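Kojibiose phosphorylase (Gut metagenome, PDB 6W0P) is a phosphorylase of glycoside hydrolase family 65, a carbohydrate-active enzyme built from a beta-sandwich N-terminal domain, a helical catalytic domain and a small C-terminal beta domain. Local coordinates at residues M373-L379 against Y443-M447; A368-I372 against A426-Y430. The contacts are given in a common frame with arbitrary orientation. Residue numbers count along the deposited sequence, not the author numbering.

Contact 1 of 2, residues M373-L379 against Y443-M447; sequences MFRYNTL and YGIEM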
# COMPACT_ATOMS: atom_id res chain seq x y z
N MET A 373 -2.99 -27.00 18.39
CA MET A 373 -3.78 -27.85 17.45
C MET A 373 -4.53 -26.94 16.49
O MET A 373 -4.71 -27.30 15.29
CB MET A 373 -4.79 -28.75 18.18
CG MET A 373 -4.17 -29.93 18.91
SD MET A 373 -3.01 -30.90 17.96
CE MET A 373 -4.05 -31.41 16.59
N PHE A 374 -4.93 -25.76 16.96
CA PHE A 374 -5.53 -24.76 16.06
C PHE A 374 -4.60 -24.59 14.86
O PHE A 374 -5.11 -24.51 13.73
CB PHE A 374 -5.81 -23.42 16.73
CG PHE A 374 -5.94 -22.32 15.71
CD1 PHE A 374 -7.04 -22.25 14.87
CD2 PHE A 374 -4.93 -21.39 15.55
CE1 PHE A 374 -7.15 -21.24 13.92
CE2 PHE A 374 -5.04 -20.39 14.59
CZ PHE A 374 -6.15 -20.32 13.78
N ARG A 375 -3.28 -24.50 15.11
CA ARG A 375 -2.25 -24.28 14.06
C ARG A 375 -2.05 -25.56 13.24
O ARG A 375 -1.86 -25.46 12.03
CB ARG A 375 -0.94 -23.80 14.67
CG ARG A 375 -1.05 -22.47 15.40
CD ARG A 375 -1.49 -21.31 14.51
NE ARG A 375 -1.23 -20.02 15.16
CZ ARG A 375 -1.39 -18.82 14.61
NH1 ARG A 375 -1.83 -18.70 13.37
NH2 ARG A 375 -1.11 -17.74 15.32
N TYR A 376 -2.06 -26.73 13.87
CA TYR A 376 -1.96 -28.01 13.14
C TYR A 376 -3.13 -28.07 12.16
O TYR A 376 -2.93 -28.44 11.00
CB TYR A 376 -1.94 -29.24 14.05
CG TYR A 376 -1.80 -30.49 13.22
CD1 TYR A 376 -0.58 -30.88 12.72
CD2 TYR A 376 -2.93 -31.18 12.80
CE1 TYR A 376 -0.46 -31.97 11.87
CE2 TYR A 376 -2.84 -32.27 11.96
CZ TYR A 376 -1.60 -32.67 11.49
OH TYR A 376 -1.54 -33.75 10.66
N ASN A 377 -4.31 -27.66 12.60
CA ASN A 377 -5.56 -27.83 11.81
C ASN A 377 -5.67 -26.74 10.75
O ASN A 377 -6.65 -26.79 9.99
CB ASN A 377 -6.79 -27.93 12.72
CG ASN A 377 -6.83 -29.22 13.51
OD1 ASN A 377 -6.55 -30.29 12.98
ND2 ASN A 377 -7.18 -29.14 14.79
N THR A 378 -4.74 -25.77 10.71
CA THR A 378 -4.67 -24.71 9.67
C THR A 378 -3.33 -24.82 8.93
O THR A 378 -2.94 -23.83 8.29
CB THR A 378 -4.87 -23.30 10.26
OG1 THR A 378 -4.12 -23.17 11.47
CG2 THR A 378 -6.33 -23.01 10.52
N LEU A 379 -2.68 -25.99 9.00
CA LEU A 379 -1.45 -26.29 8.22
C LEU A 379 -1.69 -26.09 6.71
O LEU A 379 -0.80 -25.55 6.06
CB LEU A 379 -0.97 -27.72 8.50
CG LEU A 379 0.32 -27.85 9.29
CD1 LEU A 379 0.78 -29.31 9.36
CD2 LEU A 379 1.43 -26.98 8.71
N TYR A 443 1.64 -35.08 15.50
CA TYR A 443 1.39 -33.69 15.02
C TYR A 443 2.68 -32.85 14.93
O TYR A 443 2.93 -32.26 13.89
CB TYR A 443 0.37 -33.02 15.93
CG TYR A 443 -0.93 -33.77 16.02
CD1 TYR A 443 -1.74 -33.90 14.90
CD2 TYR A 443 -1.32 -34.40 17.19
CE1 TYR A 443 -2.92 -34.62 14.94
CE2 TYR A 443 -2.51 -35.11 17.25
CZ TYR A 443 -3.31 -35.22 16.13
OH TYR A 443 -4.49 -35.90 16.17
N GLY A 444 3.44 -32.79 16.02
CA GLY A 444 4.55 -31.83 16.21
C GLY A 444 5.58 -31.88 15.10
O GLY A 444 5.85 -30.84 14.50
N ILE A 445 6.12 -33.06 14.85
CA ILE A 445 7.20 -33.28 13.84
C ILE A 445 6.72 -32.73 12.50
O ILE A 445 7.46 -31.96 11.90
CB ILE A 445 7.57 -34.77 13.79
CG1 ILE A 445 8.01 -35.27 15.17
CG2 ILE A 445 8.63 -35.03 12.72
CD1 ILE A 445 8.17 -36.77 15.27
N GLU A 446 5.51 -33.09 12.07
CA GLU A 446 4.94 -32.64 10.78
C GLU A 446 4.99 -31.10 10.71
O GLU A 446 5.50 -30.58 9.69
CB GLU A 446 3.52 -33.16 10.58
CG GLU A 446 3.05 -32.91 9.16
CD GLU A 446 1.60 -33.25 8.90
OE1 GLU A 446 1.02 -33.97 9.73
OE2 GLU A 446 1.04 -32.77 7.89
N MET A 447 4.47 -30.42 11.74
CA MET A 447 4.42 -28.94 11.84
C MET A 447 5.84 -28.37 11.77
O MET A 447 6.00 -27.33 11.11
CB MET A 447 3.79 -28.48 13.16
CG MET A 447 2.35 -28.84 13.25
SD MET A 447 1.71 -28.54 14.88
CE MET A 447 1.23 -26.82 14.70
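M373 opens the last turn of helix 365-376, and its flexible thioether chain, m at all three chi angles, curls over the face of the Y443 ring. Its CE sits 3.7 Å from the ring centroid, a CH-pi contact almost on the normal, and SD adds a Met-aromatic contact. Two residues on, R375 lends its aliphatic base, CB lying 3.7 Å from M447 CE, while its guanidinium heads away to a salt bridge with E353. Y376 is the centre of the contact. Its ring face receives the edge of Y443 in a T-shaped pair, with centroids 4.8 Å apart and planes at 70°. M447 packs at the ring edge, CG 3.6 Å from Y376 CD1. A tyrosine suits the place because the flat ring fills the gap between helices while its hydroxyl donates a hydrogen bond to the carboxylate of E446 (Y376 OH to E446 OE1 2.7 Å). Here the helix ends in a type I turn from Y376 to L379; T378 OG1 donates a hydrogen bond to F374 O (2.8 Å), tying the turn back to the end of the helix. L379 then opens the next helix and lays CD1 4.2 Å from M447 CG. The contact thus joins the C-terminal end of helix 365-376, and the turn into helix 379-388, to helix 437-458, with V423 of helix 418-434 touching both R375 and M447.

Contact 2 of 2, residues A368-I372 against A426-Y430; sequences AKDLI and AIYHY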
# COMPACT_ATOMS: atom_id res chain seq x y z
N ALA A 368 -3.47 -25.39 26.47
CA ALA A 368 -2.14 -25.18 25.84
C ALA A 368 -2.05 -26.01 24.55
O ALA A 368 -1.69 -25.46 23.50
CB ALA A 368 -1.02 -25.54 26.79
N LYS A 369 -2.35 -27.30 24.62
CA LYS A 369 -2.26 -28.22 23.45
C LYS A 369 -3.25 -27.79 22.36
O LYS A 369 -2.87 -27.84 21.18
CB LYS A 369 -2.48 -29.67 23.90
CG LYS A 369 -2.70 -30.68 22.78
CD LYS A 369 -2.14 -32.08 23.06
CE LYS A 369 -3.18 -33.10 23.48
NZ LYS A 369 -2.55 -34.30 24.10
N ASP A 370 -4.46 -27.34 22.72
CA ASP A 370 -5.52 -26.93 21.76
C ASP A 370 -5.09 -25.68 21.01
O ASP A 370 -5.32 -25.63 19.77
CB ASP A 370 -6.89 -26.81 22.44
CG ASP A 370 -7.63 -28.14 22.51
OD1 ASP A 370 -7.06 -29.13 22.05
OD2 ASP A 370 -8.78 -28.18 23.03
N LEU A 371 -4.45 -24.72 21.69
CA LEU A 371 -3.88 -23.52 21.02
C LEU A 371 -2.94 -23.95 19.89
O LEU A 371 -3.05 -23.37 18.80
CB LEU A 371 -3.17 -22.63 22.04
CG LEU A 371 -4.11 -21.77 22.86
CD1 LEU A 371 -3.35 -21.00 23.93
CD2 LEU A 371 -4.87 -20.82 21.97
N ILE A 372 -2.07 -24.95 20.11
CA ILE A 372 -1.15 -25.46 19.04
C ILE A 372 -1.95 -26.26 17.99
O ILE A 372 -1.62 -26.14 16.80
CB ILE A 372 0.01 -26.23 19.65
CG1 ILE A 372 0.84 -25.32 20.55
CG2 ILE A 372 0.86 -26.88 18.59
CD1 ILE A 372 1.43 -26.03 21.76
N ALA A 426 6.09 -22.31 20.32
CA ALA A 426 4.96 -22.90 21.08
C ALA A 426 5.16 -24.42 21.19
O ALA A 426 5.04 -24.93 22.31
CB ALA A 426 3.63 -22.56 20.44
N ILE A 427 5.48 -25.12 20.09
CA ILE A 427 5.71 -26.59 20.12
C ILE A 427 6.81 -26.88 21.13
O ILE A 427 6.57 -27.72 22.05
CB ILE A 427 6.02 -27.14 18.72
CG1 ILE A 427 4.79 -27.12 17.81
CG2 ILE A 427 6.64 -28.52 18.79
CD1 ILE A 427 5.14 -27.17 16.33
N TYR A 428 7.95 -26.21 20.99
CA TYR A 428 9.14 -26.29 21.89
C TYR A 428 8.76 -25.98 23.34
O TYR A 428 9.12 -26.75 24.25
CB TYR A 428 10.21 -25.33 21.38
CG TYR A 428 11.32 -25.04 22.35
CD1 TYR A 428 12.35 -25.95 22.56
CD2 TYR A 428 11.36 -23.84 23.04
CE1 TYR A 428 13.38 -25.68 23.46
CE2 TYR A 428 12.39 -23.55 23.93
CZ TYR A 428 13.40 -24.48 24.14
OH TYR A 428 14.39 -24.14 25.02
N HIS A 429 8.04 -24.89 23.59
CA HIS A 429 7.64 -24.47 24.96
C HIS A 429 6.72 -25.54 25.56
O HIS A 429 6.90 -25.92 26.73
CB HIS A 429 7.03 -23.06 24.92
CG HIS A 429 7.11 -22.32 26.21
ND1 HIS A 429 6.57 -21.06 26.37
CD2 HIS A 429 7.59 -22.69 27.41
CE1 HIS A 429 6.77 -20.67 27.62
NE2 HIS A 429 7.38 -21.66 28.29
N TYR A 430 5.79 -26.05 24.76
CA TYR A 430 4.81 -27.08 25.16
C TYR A 430 5.54 -28.36 25.59
O TYR A 430 5.21 -28.94 26.66
CB TYR A 430 3.87 -27.38 23.99
CG TYR A 430 2.89 -28.47 24.32
CD1 TYR A 430 1.93 -28.26 25.29
CD2 TYR A 430 2.95 -29.72 23.71
CE1 TYR A 430 1.03 -29.24 25.64
CE2 TYR A 430 2.04 -30.71 24.05
CZ TYR A 430 1.09 -30.48 25.03
OH TYR A 430 0.18 -31.41 25.40
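Y430 and I372, with some 85 Å² each buried by the contact, carry this meeting of two helices. Both CA-to-CB bonds point across the interface, and I372 CD1 reaches to 3.6 Å from Y430 CB. The branched isoleucine is well suited to fill a gap between helices: its CG1 lies 3.9 Å from A426 CB, and its CG2 4.0 Å from I427 CG1, so it fits among three residues of the opposing helix. The segments run nearly antiparallel, at 158° with their axes 10.4 Å apart, which pairs I372 with A426 at one end and A368 with Y430 at the other. Such antiparallel neighbours are the building material of the (alpha/alpha)6 barrel that forms the catalytic domain of family 65 enzymes, and these two helices, 365-376 and 418-434, belong to that helical domain. At the other end a small residue faces a large one: A368 CB is 4.3 Å from Y430 CD1, the short methyl accommodating the bulky ring. K369 flanks the tyrosine with its aliphatic chain, CD standing 3.4 Å from Y430 OH, before its ammonium group (NZ) goes on to a salt bridge with D436. The hydroxyl of Y430 hydrogen-bonds to D436 as well and to Q365, so this mostly apolar, buried ring still has its polar end satisfied, while F439 of helix 437-458 meets it edge-to-face.

How the contacts relate
The two contacts occupy successive parts of helix 365-376: contact 2 uses residues 368-372 and contact 1 begins directly after, at 373. Their partners lie on helices 418-434 and 437-458, consecutive in the chain, so the segments alternate in the order 368-372, 373-379, 426-430, 443-447. The centres are about 10 Å apart and the contacts touch: M447 CE lies 3.6 Å from I372 O, and M447 CB 3.7 Å from I427 CD1. M447 and I427 therefore join the two into one continuous, buried core, in which a single helix packs on both members of a following helical pair within the catalytic domain.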